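Alpha/beta hydrolase (Paenibacillus sp. VTT E-133280, PDB 6TJ2) probably hydrolyses methyl salicylate to salicylic acid, as an extracellular alpha/beta-hydrolase esterase related to tobacco salicylic acid binding protein 2. Local coordinates at residues E78-H82 / Q94-V99; D101-Q105 / V130-I134; G120-Q124 / F139-P145; Y228-D234 / I258-H264. All blocks are in the same frame, centred on the assembly; numbering follows the deposited sequence.

Interaction 1: E78-H82 / Q94-V99; sequences EYAGH and QITKSV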
loop_
_atom_site.group_PDB
_atom_site.type_symbol
_atom_site.label_atom_id
_atom_site.label_comp_id
_atom_site.label_asym_id
_atom_site.label_seq_id
_atom_site.Cartn_x
_atom_site.Cartn_y
_atom_site.Cartn_z
ATOM N N GLU A 78 -30.081 12.209 6.778
ATOM C CA GLU A 78 -29.448 13.528 6.680
ATOM C C GLU A 78 -29.249 14.073 8.110
ATOM O O GLU A 78 -29.868 13.557 9.080
ATOM C CB GLU A 78 -30.338 14.488 5.893
ATOM C CG GLU A 78 -29.654 15.773 5.495
ATOM C CD GLU A 78 -28.325 15.438 4.860
ATOM O OE1 GLU A 78 -28.341 15.199 3.625
ATOM O OE2 GLU A 78 -27.297 15.486 5.564
ATOM N N TYR A 79 -28.330 15.015 8.261
ATOM C CA TYR A 79 -28.019 15.552 9.599
ATOM C C TYR A 79 -27.955 17.076 9.565
ATOM O O TYR A 79 -27.935 17.644 8.523
ATOM C CB TYR A 79 -26.819 14.822 10.204
ATOM C CG TYR A 79 -25.512 14.823 9.448
ATOM C CD1 TYR A 79 -24.726 15.956 9.317
ATOM C CD2 TYR A 79 -25.008 13.636 8.957
ATOM C CE1 TYR A 79 -23.480 15.900 8.709
ATOM C CE2 TYR A 79 -23.769 13.566 8.342
ATOM C CZ TYR A 79 -23.000 14.698 8.220
ATOM O OH TYR A 79 -21.772 14.639 7.656
ATOM N N ALA A 80 -27.860 17.642 10.756
ATOM C CA ALA A 80 -28.043 19.091 10.953
ATOM C C ALA A 80 -27.070 19.881 10.079
ATOM O O ALA A 80 -25.898 19.509 9.911
ATOM C CB ALA A 80 -27.898 19.458 12.391
ATOM N N GLY A 81 -27.585 20.957 9.483
ATOM C CA GLY A 81 -26.795 21.883 8.675
ATOM C C GLY A 81 -26.356 21.320 7.340
ATOM O O GLY A 81 -25.557 21.952 6.635
ATOM N N HIS A 82 -26.885 20.157 6.971
ATOM C CA HIS A 82 -26.562 19.486 5.707
ATOM C C HIS A 82 -27.857 19.136 4.987
ATOM O O HIS A 82 -28.951 19.179 5.569
ATOM C CB HIS A 82 -25.691 18.251 5.945
ATOM C CG HIS A 82 -24.355 18.593 6.504
ATOM N ND1 HIS A 82 -24.172 19.104 7.781
ATOM C CD2 HIS A 82 -23.142 18.460 5.961
ATOM C CE1 HIS A 82 -22.848 19.296 7.960
ATOM N NE2 HIS A 82 -22.198 18.908 6.867
ATOM N N GLN A 94 -24.899 19.480 17.568
ATOM C CA GLN A 94 -26.199 19.518 16.871
ATOM C C GLN A 94 -26.237 18.412 15.810
ATOM O O GLN A 94 -27.280 17.765 15.627
ATOM C CB GLN A 94 -26.437 20.884 16.226
ATOM C CG GLN A 94 -26.784 21.985 17.235
ATOM C CD GLN A 94 -26.752 23.344 16.583
ATOM O OE1 GLN A 94 -25.904 23.700 15.797
ATOM N NE2 GLN A 94 -27.767 24.142 16.926
ATOM N N ILE A 95 -25.138 18.196 15.084
ATOM C CA ILE A 95 -25.096 17.084 14.077
ATOM C C ILE A 95 -25.298 15.772 14.814
ATOM O O ILE A 95 -26.144 14.927 14.378
ATOM C CB ILE A 95 -23.748 17.153 13.339
ATOM C CG1 ILE A 95 -23.725 18.349 12.395
ATOM C CG2 ILE A 95 -23.501 15.827 12.621
ATOM C CD1 ILE A 95 -22.397 18.615 11.744
ATOM N N THR A 96 -24.587 15.528 15.884
ATOM C CA THR A 96 -24.633 14.266 16.622
ATOM C C THR A 96 -26.058 14.053 17.114
ATOM O O THR A 96 -26.597 12.972 16.949
ATOM C CB THR A 96 -23.636 14.288 17.761
ATOM O OG1 THR A 96 -22.329 14.446 17.215
ATOM C CG2 THR A 96 -23.737 13.067 18.626
ATOM N N LYS A 97 -26.687 15.092 17.687
ATOM C CA LYS A 97 -28.035 14.956 18.227
ATOM C C LYS A 97 -28.989 14.652 17.097
ATOM O O LYS A 97 -29.892 13.801 17.295
ATOM C CB LYS A 97 -28.470 16.222 18.968
ATOM C CG LYS A 97 -29.922 16.162 19.434
ATOM C CD LYS A 97 -30.269 17.222 20.446
ATOM C CE LYS A 97 -31.482 16.851 21.285
ATOM N NZ LYS A 97 -32.676 16.748 20.461
ATOM N N SER A 98 -28.829 15.240 15.937
ATOM C CA SER A 98 -29.769 14.923 14.821
ATOM C C SER A 98 -29.701 13.441 14.424
ATOM O O SER A 98 -30.716 12.818 14.095
ATOM C CB SER A 98 -29.579 15.852 13.649
ATOM O OG SER A 98 -28.349 15.648 12.941
ATOM N N VAL A 99 -28.525 12.839 14.455
ATOM C CA VAL A 99 -28.388 11.409 14.097
ATOM C C VAL A 99 -28.883 10.539 15.231
ATOM O O VAL A 99 -29.604 9.550 14.992
ATOM C CB VAL A 99 -26.950 11.092 13.732
ATOM C CG1 VAL A 99 -26.805 9.590 13.446
ATOM C CG2 VAL A 99 -26.503 11.932 12.550
#
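S98 OG sits against Y79 CB and the backbone N of A80 and ties the loop 78-82 to helix 92-105. It accepts the A80 N-H at 3.0 Å from A80 N, with an N-H...O angle of 147°, and passes its own proton to I95 O one turn back at 2.7 Å. Chi1 of 70° places OG between the backbone N and the carbonyl carbon, close enough to the helix backbone to reach I95 O, which also accepts from V99 N. The tight part of the contact lies on the inner side. I95 CG2 packs against Y79 CD1 at 3.5 Å and makes an off-centre CH-pi contact with the ring, 4.0 Å from its centroid, while V99 CG2 meets Y79 CB. Y79 CE1 stands over the centre of one face of the H82 ring, and H82 ND1 bonds to A80 O at 2.8 Å, nearly in the imidazole plane. The far ends of both rings are held from outside, Y79 OH by H51 O and H82 NE2 by E205. The outer side is looser: A80 CB rests against Q94 O at 3.7 Å, and exposed Q94 turns its amide oxygen to T91 N. Y79 to H82 form a type II beta turn, with G81 at positive phi. A turn after the strand 73-75, packed on the helix that follows, is a strand-to-helix connection of the alpha/beta-hydrolase fold.

Interaction 2: D101-Q105 / V130-I134; sequences DYIKQ and VPDRI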
loop_
_atom_site.group_PDB
_atom_site.type_symbol
_atom_site.label_atom_id
_atom_site.label_comp_id
_atom_site.label_asym_id
_atom_site.label_seq_id
_atom_site.Cartn_x
_atom_site.Cartn_y
_atom_site.Cartn_z
ATOM N N ASP A 101 -31.203 11.320 17.357
ATOM C CA ASP A 101 -32.688 11.437 17.347
ATOM C C ASP A 101 -33.262 10.592 16.218
ATOM O O ASP A 101 -34.332 10.006 16.395
ATOM C CB ASP A 101 -33.111 12.889 17.241
ATOM C CG ASP A 101 -32.897 13.740 18.491
ATOM O OD1 ASP A 101 -32.709 13.162 19.569
ATOM O OD2 ASP A 101 -32.960 14.980 18.294
ATOM N N TYR A 102 -32.620 10.539 15.062
ATOM C CA TYR A 102 -33.126 9.710 13.931
ATOM C C TYR A 102 -33.135 8.251 14.368
ATOM O O TYR A 102 -34.152 7.515 14.156
ATOM C CB TYR A 102 -32.222 9.961 12.715
ATOM C CG TYR A 102 -32.487 9.088 11.532
ATOM C CD1 TYR A 102 -33.248 9.547 10.469
ATOM C CD2 TYR A 102 -31.878 7.844 11.430
ATOM C CE1 TYR A 102 -33.477 8.744 9.365
ATOM C CE2 TYR A 102 -32.098 7.040 10.338
ATOM C CZ TYR A 102 -32.875 7.502 9.283
ATOM O OH TYR A 102 -33.070 6.734 8.144
ATOM N N ILE A 103 -32.064 7.780 14.982
ATOM C CA ILE A 103 -31.919 6.378 15.457
ATOM C C ILE A 103 -32.996 6.098 16.508
ATOM O O ILE A 103 -33.675 5.051 16.411
ATOM C CB ILE A 103 -30.505 6.140 16.010
ATOM C CG1 ILE A 103 -29.496 6.107 14.867
ATOM C CG2 ILE A 103 -30.414 4.881 16.854
ATOM C CD1 ILE A 103 -28.068 6.347 15.263
ATOM N N LYS A 104 -33.258 7.015 17.425
ATOM C CA LYS A 104 -34.220 6.748 18.526
ATOM C C LYS A 104 -35.621 6.769 17.945
ATOM O O LYS A 104 -36.451 5.927 18.325
ATOM C CB LYS A 104 -34.070 7.786 19.629
ATOM C CG LYS A 104 -32.812 7.576 20.419
ATOM C CD LYS A 104 -32.653 8.681 21.408
ATOM C CE LYS A 104 -31.547 8.389 22.378
ATOM N NZ LYS A 104 -31.477 9.532 23.318
ATOM N N GLN A 105 -35.900 7.654 17.027
ATOM C CA GLN A 105 -37.291 7.822 16.517
ATOM C C GLN A 105 -37.677 6.589 15.713
ATOM O O GLN A 105 -38.842 6.177 15.802
ATOM C CB GLN A 105 -37.425 9.081 15.665
ATOM C CG GLN A 105 -37.503 10.350 16.519
ATOM C CD GLN A 105 -37.203 11.647 15.792
ATOM O OE1 GLN A 105 -37.120 11.697 14.563
ATOM N NE2 GLN A 105 -37.011 12.719 16.549
ATOM N N VAL A 130 -25.556 5.965 22.130
ATOM C CA VAL A 130 -26.434 4.790 21.877
ATOM C C VAL A 130 -25.615 3.526 21.741
ATOM O O VAL A 130 -25.853 2.704 20.859
ATOM C CB VAL A 130 -27.355 5.019 20.666
ATOM C CG1 VAL A 130 -28.361 6.126 20.952
ATOM C CG2 VAL A 130 -26.627 5.314 19.362
ATOM N N PRO A 131 -24.661 3.258 22.659
ATOM C CA PRO A 131 -23.772 2.127 22.459
ATOM C C PRO A 131 -24.447 0.756 22.403
ATOM O O PRO A 131 -24.024 -0.147 21.710
ATOM C CB PRO A 131 -22.862 2.169 23.689
ATOM C CG PRO A 131 -23.610 2.997 24.713
ATOM C CD PRO A 131 -24.314 4.043 23.860
ATOM N N ASP A 132 -25.532 0.631 23.143
ATOM C CA ASP A 132 -26.228 -0.663 23.263
ATOM C C ASP A 132 -26.996 -0.927 21.979
ATOM O O ASP A 132 -27.494 -2.056 21.839
ATOM C CB ASP A 132 -27.130 -0.721 24.508
ATOM C CG ASP A 132 -26.349 -0.756 25.833
ATOM O OD1 ASP A 132 -25.106 -1.051 25.811
ATOM O OD2 ASP A 132 -26.970 -0.460 26.902
ATOM N N ARG A 133 -27.118 0.031 21.045
ATOM C CA ARG A 133 -27.877 -0.156 19.777
ATOM C C ARG A 133 -26.969 -0.657 18.634
ATOM O O ARG A 133 -27.494 -1.004 17.590
ATOM C CB ARG A 133 -28.576 1.128 19.345
ATOM C CG ARG A 133 -29.694 1.554 20.270
ATOM C CD ARG A 133 -30.349 2.786 19.712
ATOM N NE ARG A 133 -31.392 3.229 20.635
ATOM C CZ ARG A 133 -32.664 2.924 20.533
ATOM N NH1 ARG A 133 -33.127 2.198 19.539
ATOM N NH2 ARG A 133 -33.482 3.349 21.489
ATOM N N ILE A 134 -25.659 -0.658 18.822
ATOM C CA ILE A 134 -24.708 -0.796 17.697
ATOM C C ILE A 134 -24.054 -2.177 17.715
ATOM O O ILE A 134 -23.464 -2.555 18.755
ATOM C CB ILE A 134 -23.687 0.346 17.767
ATOM C CG1 ILE A 134 -24.358 1.717 17.642
ATOM C CG2 ILE A 134 -22.627 0.141 16.692
ATOM C CD1 ILE A 134 -23.447 2.841 18.050
HETATM O O HOH W 1 -36.258 4.493 20.612
#
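I103 CG2 lies on the aliphatic shaft of R133, 3.5 Å from R133 CD, and the two side chains run past each other in opposite directions. R133 is extended from CG to NE (chi2 -177°, chi3 -178°), which carries its guanidinium past the isoleucine to the end of helix 92-105. There NH1 forms a salt bridge with D107 and a hydrogen bond with L108 O, so the arginine reaches the loop that leads into strand 111-117. NH2 is joined only weakly to the helix through a water, which donates to K104 O at 2.7 Å and lies 3.1 Å from R133 NH2. The contact thus brings together two helix ends on one flank of the parallel sheet of the alpha/beta-hydrolase fold: the last turn of 92-105 and the short 3-10 segment 131-133 that links helix 119-129 to strand 134-139. V130 packs beside the arginine at longer range, its CG2 4.5 Å from I103 CD1 and its CG1 4.2 Å from K104 CE. K104 extends along the solvent side, its NZ 6.8 Å from R133 NH2. Towards the sheet, I103 and R133 both rest on F111, and I103 also touches V126 of helix 119-129.

Interaction 3: G120-Q124 / F139-P145; sequences GSVIQ and FFDAFAP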
loop_
_atom_site.group_PDB
_atom_site.type_symbol
_atom_site.label_atom_id
_atom_site.label_comp_id
_atom_site.label_asym_id
_atom_site.label_seq_id
_atom_site.Cartn_x
_atom_site.Cartn_y
_atom_site.Cartn_z
ATOM N N GLY A 120 -16.744 9.814 10.097
ATOM C CA GLY A 120 -16.098 9.041 11.169
ATOM C C GLY A 120 -16.191 9.706 12.519
ATOM O O GLY A 120 -16.370 9.021 13.545
ATOM N N SER A 121 -16.070 11.020 12.555
ATOM C CA SER A 121 -16.196 11.742 13.838
ATOM C C SER A 121 -17.623 11.679 14.372
ATOM O O SER A 121 -17.822 11.577 15.616
ATOM C CB SER A 121 -15.705 13.153 13.772
ATOM O OG SER A 121 -16.563 13.993 13.040
ATOM N N VAL A 122 -18.595 11.660 13.491
ATOM C CA VAL A 122 -20.018 11.566 13.838
ATOM C C VAL A 122 -20.340 10.167 14.343
ATOM O O VAL A 122 -21.063 10.031 15.353
ATOM C CB VAL A 122 -20.883 11.973 12.648
ATOM C CG1 VAL A 122 -22.360 11.852 13.033
ATOM C CG2 VAL A 122 -20.557 13.398 12.192
ATOM N N ILE A 123 -19.827 9.112 13.717
ATOM C CA ILE A 123 -20.092 7.769 14.275
ATOM C C ILE A 123 -19.453 7.632 15.653
ATOM O O ILE A 123 -20.018 6.932 16.535
ATOM C CB ILE A 123 -19.776 6.601 13.341
ATOM C CG1 ILE A 123 -18.275 6.390 13.151
ATOM C CG2 ILE A 123 -20.520 6.814 12.027
ATOM C CD1 ILE A 123 -17.932 5.405 12.051
ATOM N N GLN A 124 -18.286 8.277 15.897
ATOM C CA GLN A 124 -17.704 8.240 17.261
ATOM C C GLN A 124 -18.665 8.870 18.262
ATOM O O GLN A 124 -18.932 8.266 19.324
ATOM C CB GLN A 124 -16.358 8.945 17.273
ATOM C CG GLN A 124 -15.238 8.212 16.536
ATOM C CD GLN A 124 -14.018 9.096 16.467
ATOM O OE1 GLN A 124 -14.115 10.262 16.023
ATOM N NE2 GLN A 124 -12.870 8.600 16.936
ATOM N N PHE A 139 -15.525 2.401 9.900
ATOM C CA PHE A 139 -14.914 3.632 9.384
ATOM C C PHE A 139 -14.532 3.405 7.942
ATOM O O PHE A 139 -13.660 2.566 7.672
ATOM C CB PHE A 139 -13.680 3.998 10.197
ATOM C CG PHE A 139 -13.999 4.422 11.603
ATOM C CD1 PHE A 139 -13.970 5.766 11.950
ATOM C CD2 PHE A 139 -14.327 3.524 12.583
ATOM C CE1 PHE A 139 -14.294 6.169 13.233
ATOM C CE2 PHE A 139 -14.657 3.907 13.866
ATOM C CZ PHE A 139 -14.680 5.248 14.170
ATOM N N PHE A 140 -15.132 4.066 6.995
ATOM C CA PHE A 140 -14.914 3.945 5.543
ATOM C C PHE A 140 -14.193 5.183 5.050
ATOM O O PHE A 140 -14.821 6.229 4.948
ATOM C CB PHE A 140 -16.223 3.650 4.821
ATOM C CG PHE A 140 -16.207 3.829 3.328
ATOM C CD1 PHE A 140 -17.345 4.242 2.641
ATOM C CD2 PHE A 140 -15.061 3.568 2.589
ATOM C CE1 PHE A 140 -17.286 4.473 1.277
ATOM C CE2 PHE A 140 -15.004 3.833 1.237
ATOM C CZ PHE A 140 -16.134 4.281 0.574
ATOM N N ASP A 141 -12.862 5.117 4.889
ATOM C CA ASP A 141 -12.078 6.280 4.428
ATOM C C ASP A 141 -12.516 7.470 5.288
ATOM O O ASP A 141 -12.874 8.541 4.764
ATOM C CB ASP A 141 -12.217 6.529 2.938
ATOM C CG ASP A 141 -11.547 5.469 2.104
ATOM O OD1 ASP A 141 -10.893 4.631 2.642
ATOM O OD2 ASP A 141 -11.617 5.572 0.857
ATOM N N ALA A 142 -12.454 7.240 6.591
ATOM C CA ALA A 142 -13.018 8.139 7.590
ATOM C C ALA A 142 -11.959 8.580 8.593
ATOM O O ALA A 142 -10.968 7.884 8.868
ATOM C CB ALA A 142 -14.213 7.530 8.295
ATOM N N PHE A 143 -12.185 9.745 9.151
ATOM C CA PHE A 143 -11.352 10.257 10.248
ATOM C C PHE A 143 -11.757 9.577 11.537
ATOM O O PHE A 143 -12.952 9.275 11.772
ATOM C CB PHE A 143 -11.518 11.775 10.357
ATOM C CG PHE A 143 -11.114 12.479 9.101
ATOM C CD1 PHE A 143 -9.765 12.564 8.784
ATOM C CD2 PHE A 143 -12.046 12.970 8.195
ATOM C CE1 PHE A 143 -9.375 13.162 7.584
ATOM C CE2 PHE A 143 -11.646 13.516 6.991
ATOM C CZ PHE A 143 -10.322 13.661 6.714
ATOM N N ALA A 144 -10.791 9.356 12.412
ATOM C CA ALA A 144 -11.019 8.836 13.770
ATOM C C ALA A 144 -10.184 9.665 14.723
ATOM O O ALA A 144 -9.157 9.176 15.203
ATOM C CB ALA A 144 -10.677 7.360 13.778
ATOM N N PRO A 145 -10.544 10.928 14.969
ATOM C CA PRO A 145 -9.748 11.726 15.893
ATOM C C PRO A 145 -9.615 10.991 17.228
ATOM O O PRO A 145 -10.502 10.273 17.684
ATOM C CB PRO A 145 -10.532 13.025 16.073
ATOM C CG PRO A 145 -11.366 13.075 14.804
ATOM C CD PRO A 145 -11.720 11.649 14.438
#
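The helix 119-129 meets the chain leaving strand 134-139 most closely at G120, where G120 CA is 4.8 Å from A142 CA, and the segment 139-145 turns a corner at F140 and D141. With no side chain on G120, its CA comes within 3.8 Å of A142 CB and makes a CA-H...O contact of 3.2 Å to F143 O; that buried carbonyl has no conventional hydrogen-bond partner in the model. Further along the helix, the F139 ring meets two side chains, one over a face and one at an edge. I123 CD1 stands over the centre of the face, 3.8 Å from the centroid and 5° off the normal, a nearly ideal CH-pi contact. Q124 CG comes at the ring edge, near the plane, 3.8 Å from F139 CZ, and the Q124 amide is turned at 89° to the ring. With CG beside the backbone N (chi1 -70°) and the next torsion extended, that amide reaches P145. There Q124 NE2 donates to P145 O at 3.0 Å, in the carbonyl plane and on a lone pair, and Q124 OE1 lies 3.2 Å from P145 CD. P145 O also bonds to Y220 OH, so two donors grip it. I123 also packs against the probable nucleophile elbow formed by G115, S117 and G119, which precedes this part of the helix. Helix 217-221 packs on F139 and Q124 through F219, while strand 226-231 flanks F139, pairing with its backbone and packing Y228 against its side chain.

Interaction 4: Y228-D234 / I258-H264; sequences YLYLTED and IEGKGDH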
loop_
_atom_site.group_PDB
_atom_site.type_symbol
_atom_site.label_atom_id
_atom_site.label_comp_id
_atom_site.label_asym_id
_atom_site.label_seq_id
_atom_site.Cartn_x
_atom_site.Cartn_y
_atom_site.Cartn_z
ATOM N N TYR A 228 -12.252 -1.000 9.569
ATOM C CA TYR A 228 -11.809 0.111 8.725
ATOM C C TYR A 228 -11.783 -0.390 7.314
ATOM O O TYR A 228 -11.050 -1.357 6.995
ATOM C CB TYR A 228 -10.443 0.662 9.146
ATOM C CG TYR A 228 -10.189 2.073 8.657
ATOM C CD1 TYR A 228 -9.847 2.341 7.338
ATOM C CD2 TYR A 228 -10.343 3.171 9.509
ATOM C CE1 TYR A 228 -9.710 3.618 6.856
ATOM C CE2 TYR A 228 -10.195 4.468 9.029
ATOM C CZ TYR A 228 -9.931 4.682 7.705
ATOM O OH TYR A 228 -9.812 5.978 7.240
ATOM N N LEU A 229 -12.578 0.243 6.451
ATOM C CA LEU A 229 -12.663 -0.027 5.013
ATOM C C LEU A 229 -11.896 1.069 4.286
ATOM O O LEU A 229 -12.249 2.235 4.411
ATOM C CB LEU A 229 -14.156 -0.106 4.615
ATOM C CG LEU A 229 -14.395 -0.237 3.104
ATOM C CD1 LEU A 229 -13.673 -1.419 2.450
ATOM C CD2 LEU A 229 -15.902 -0.282 2.798
ATOM N N TYR A 230 -10.826 0.694 3.587
ATOM C CA TYR A 230 -9.888 1.614 2.954
ATOM C C TYR A 230 -9.819 1.391 1.483
ATOM O O TYR A 230 -9.587 0.231 1.079
ATOM C CB TYR A 230 -8.504 1.434 3.584
ATOM C CG TYR A 230 -7.426 2.289 2.986
ATOM C CD1 TYR A 230 -6.312 1.688 2.458
ATOM C CD2 TYR A 230 -7.533 3.669 2.913
ATOM C CE1 TYR A 230 -5.270 2.444 1.966
ATOM C CE2 TYR A 230 -6.523 4.426 2.341
ATOM C CZ TYR A 230 -5.394 3.810 1.888
ATOM O OH TYR A 230 -4.383 4.632 1.379
ATOM N N LEU A 231 -9.956 2.428 0.694
ATOM C CA LEU A 231 -9.731 2.380 -0.750
ATOM C C LEU A 231 -8.374 3.002 -1.071
ATOM O O LEU A 231 -8.071 4.096 -0.625
ATOM C CB LEU A 231 -10.845 3.061 -1.533
ATOM C CG LEU A 231 -12.265 2.631 -1.195
ATOM C CD1 LEU A 231 -13.269 3.389 -2.053
ATOM C CD2 LEU A 231 -12.448 1.123 -1.399
ATOM N N THR A 232 -7.549 2.269 -1.828
ATOM C CA THR A 232 -6.101 2.588 -1.839
ATOM C C THR A 232 -5.738 3.816 -2.679
ATOM O O THR A 232 -4.592 4.250 -2.541
ATOM C CB THR A 232 -5.281 1.399 -2.316
ATOM O OG1 THR A 232 -5.552 1.130 -3.688
ATOM C CG2 THR A 232 -5.520 0.149 -1.487
ATOM N N GLU A 233 -6.656 4.402 -3.448
ATOM C CA GLU A 233 -6.375 5.644 -4.167
ATOM C C GLU A 233 -7.094 6.809 -3.464
ATOM O O GLU A 233 -7.172 7.902 -4.054
ATOM C CB GLU A 233 -6.752 5.538 -5.639
ATOM C CG GLU A 233 -5.727 4.733 -6.465
ATOM C CD GLU A 233 -6.295 4.269 -7.768
ATOM O OE1 GLU A 233 -7.244 3.457 -7.761
ATOM O OE2 GLU A 233 -5.797 4.700 -8.829
ATOM N N ASP A 234 -7.521 6.640 -2.211
ATOM C CA ASP A 234 -8.195 7.772 -1.508
ATOM C C ASP A 234 -7.127 8.717 -0.965
ATOM O O ASP A 234 -6.334 8.358 -0.045
ATOM C CB ASP A 234 -9.096 7.253 -0.411
ATOM C CG ASP A 234 -9.962 8.380 0.131
ATOM O OD1 ASP A 234 -9.512 9.538 0.099
ATOM O OD2 ASP A 234 -11.128 8.069 0.491
ATOM N N ILE A 258 -10.265 -4.016 5.910
ATOM C CA ILE A 258 -10.751 -4.452 4.586
ATOM C C ILE A 258 -10.288 -3.443 3.553
ATOM O O ILE A 258 -10.497 -2.235 3.750
ATOM C CB ILE A 258 -12.282 -4.634 4.563
ATOM C CG1 ILE A 258 -12.753 -5.707 5.578
ATOM C CG2 ILE A 258 -12.753 -4.929 3.149
ATOM C CD1 ILE A 258 -12.279 -7.108 5.345
ATOM N N GLU A 259 -9.648 -3.897 2.501
ATOM C CA GLU A 259 -9.079 -3.045 1.463
ATOM C C GLU A 259 -9.850 -3.200 0.172
ATOM O O GLU A 259 -10.250 -4.295 -0.210
ATOM C CB GLU A 259 -7.627 -3.489 1.222
ATOM C CG GLU A 259 -6.823 -2.616 0.262
ATOM C CD GLU A 259 -5.533 -3.352 -0.168
ATOM O OE1 GLU A 259 -5.622 -4.308 -1.000
ATOM O OE2 GLU A 259 -4.525 -2.882 0.209
ATOM N N GLY A 260 -9.994 -2.108 -0.540
ATOM C CA GLY A 260 -10.531 -2.087 -1.888
ATOM C C GLY A 260 -9.872 -1.087 -2.776
ATOM O O GLY A 260 -8.964 -0.361 -2.340
ATOM N N LYS A 261 -10.320 -1.063 -4.019
ATOM C CA LYS A 261 -9.815 -0.141 -5.041
ATOM C C LYS A 261 -10.801 1.000 -5.231
ATOM O O LYS A 261 -11.982 0.759 -5.466
ATOM C CB LYS A 261 -9.607 -0.935 -6.336
ATOM C CG LYS A 261 -9.166 -0.087 -7.523
ATOM C CD LYS A 261 -8.891 -0.770 -8.897
ATOM C CE LYS A 261 -8.130 0.112 -9.897
ATOM N NZ LYS A 261 -6.933 0.798 -9.319
ATOM N N GLY A 262 -10.303 2.211 -5.157
ATOM C CA GLY A 262 -11.092 3.406 -5.409
ATOM C C GLY A 262 -10.549 4.633 -4.730
ATOM O O GLY A 262 -9.452 4.640 -4.225
ATOM N N ASP A 263 -11.380 5.675 -4.755
ATOM C CA ASP A 263 -10.980 7.002 -4.226
ATOM C C ASP A 263 -12.076 7.559 -3.326
ATOM O O ASP A 263 -12.985 6.835 -2.937
ATOM C CB ASP A 263 -10.616 7.914 -5.400
ATOM C CG ASP A 263 -11.817 8.284 -6.230
ATOM O OD1 ASP A 263 -12.979 8.054 -5.769
ATOM O OD2 ASP A 263 -11.583 8.868 -7.346
ATOM N N HIS A 264 -11.949 8.811 -2.924
ATOM C CA HIS A 264 -12.845 9.330 -1.892
ATOM C C HIS A 264 -14.297 9.428 -2.341
ATOM O O HIS A 264 -15.180 9.043 -1.567
ATOM C CB HIS A 264 -12.339 10.711 -1.435
ATOM C CG HIS A 264 -12.793 11.089 -0.076
ATOM N ND1 HIS A 264 -12.528 10.315 1.010
ATOM C CD2 HIS A 264 -13.442 12.193 0.403
ATOM C CE1 HIS A 264 -12.930 10.933 2.100
ATOM N NE2 HIS A 264 -13.521 12.078 1.786
HETATM O O HOH W 2 -7.508 2.010 -5.444
HETATM O O HOH W 3 -5.939 3.310 -11.097
#
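D234 and H264 both carry CG anti to the backbone N (chi1 -170° and -157°), and these rotations bring carboxylate and imidazole together in the loops that follow the strands. H264 ND1 donates to the syn lone pair of D234 OD2 at 2.7 Å, in the imidazole plane, although carboxylate and ring planes stand 71° apart. With S117 these two fit a Ser-His-Asp triad, consistent with esterase activity. Strands 226-231 and 256-260, parallel neighbours of a beta-alpha-beta unit with helix 244-250 between them, deliver both residues: Y230 N bonds to I258 O at 3.0 Å and G260 N to Y230 O at 2.9 Å. On one face of this sheet edge L229 CD1 meets I258 CG2 at 3.7 Å. L231 CD2 lies over the backbone of G260, which lacks a side chain there. Further on, G262 O accepts E233 N at 2.9 Å, holding the type I turn from L231 to D234 beside the loop before H264. On the outer side, E233 OE1 forms a 3.1 Å salt bridge with K261 NZ, which approaches from above the carboxylate plane, and one water links T232 OG1, E233 OE1 and G262 N. T232 OG1 and E233 OE2 also bond to E259 of the second subunit.

In the fold
From the N terminus, interaction 1 closes the loop between strand 73-75 and helix 92-105. Interaction 2 then takes the end of that helix to the turn before strand 134-139, and interaction 3 joins helix 119-129 to the chain beyond that strand; the segments of 2 and 3 alternate, so these two cross. Interaction 4 follows in series, pairing the last two strands of the sheet. I95 and V99 of interaction 1 pack on V122, beside interaction 3. Interaction 3 in turn meets interaction 4, where A142 O probably bonds to Y228 OH. Interactions 1 and 4 lie on opposite sides of the chain's centre, about 26 Å apart between centres.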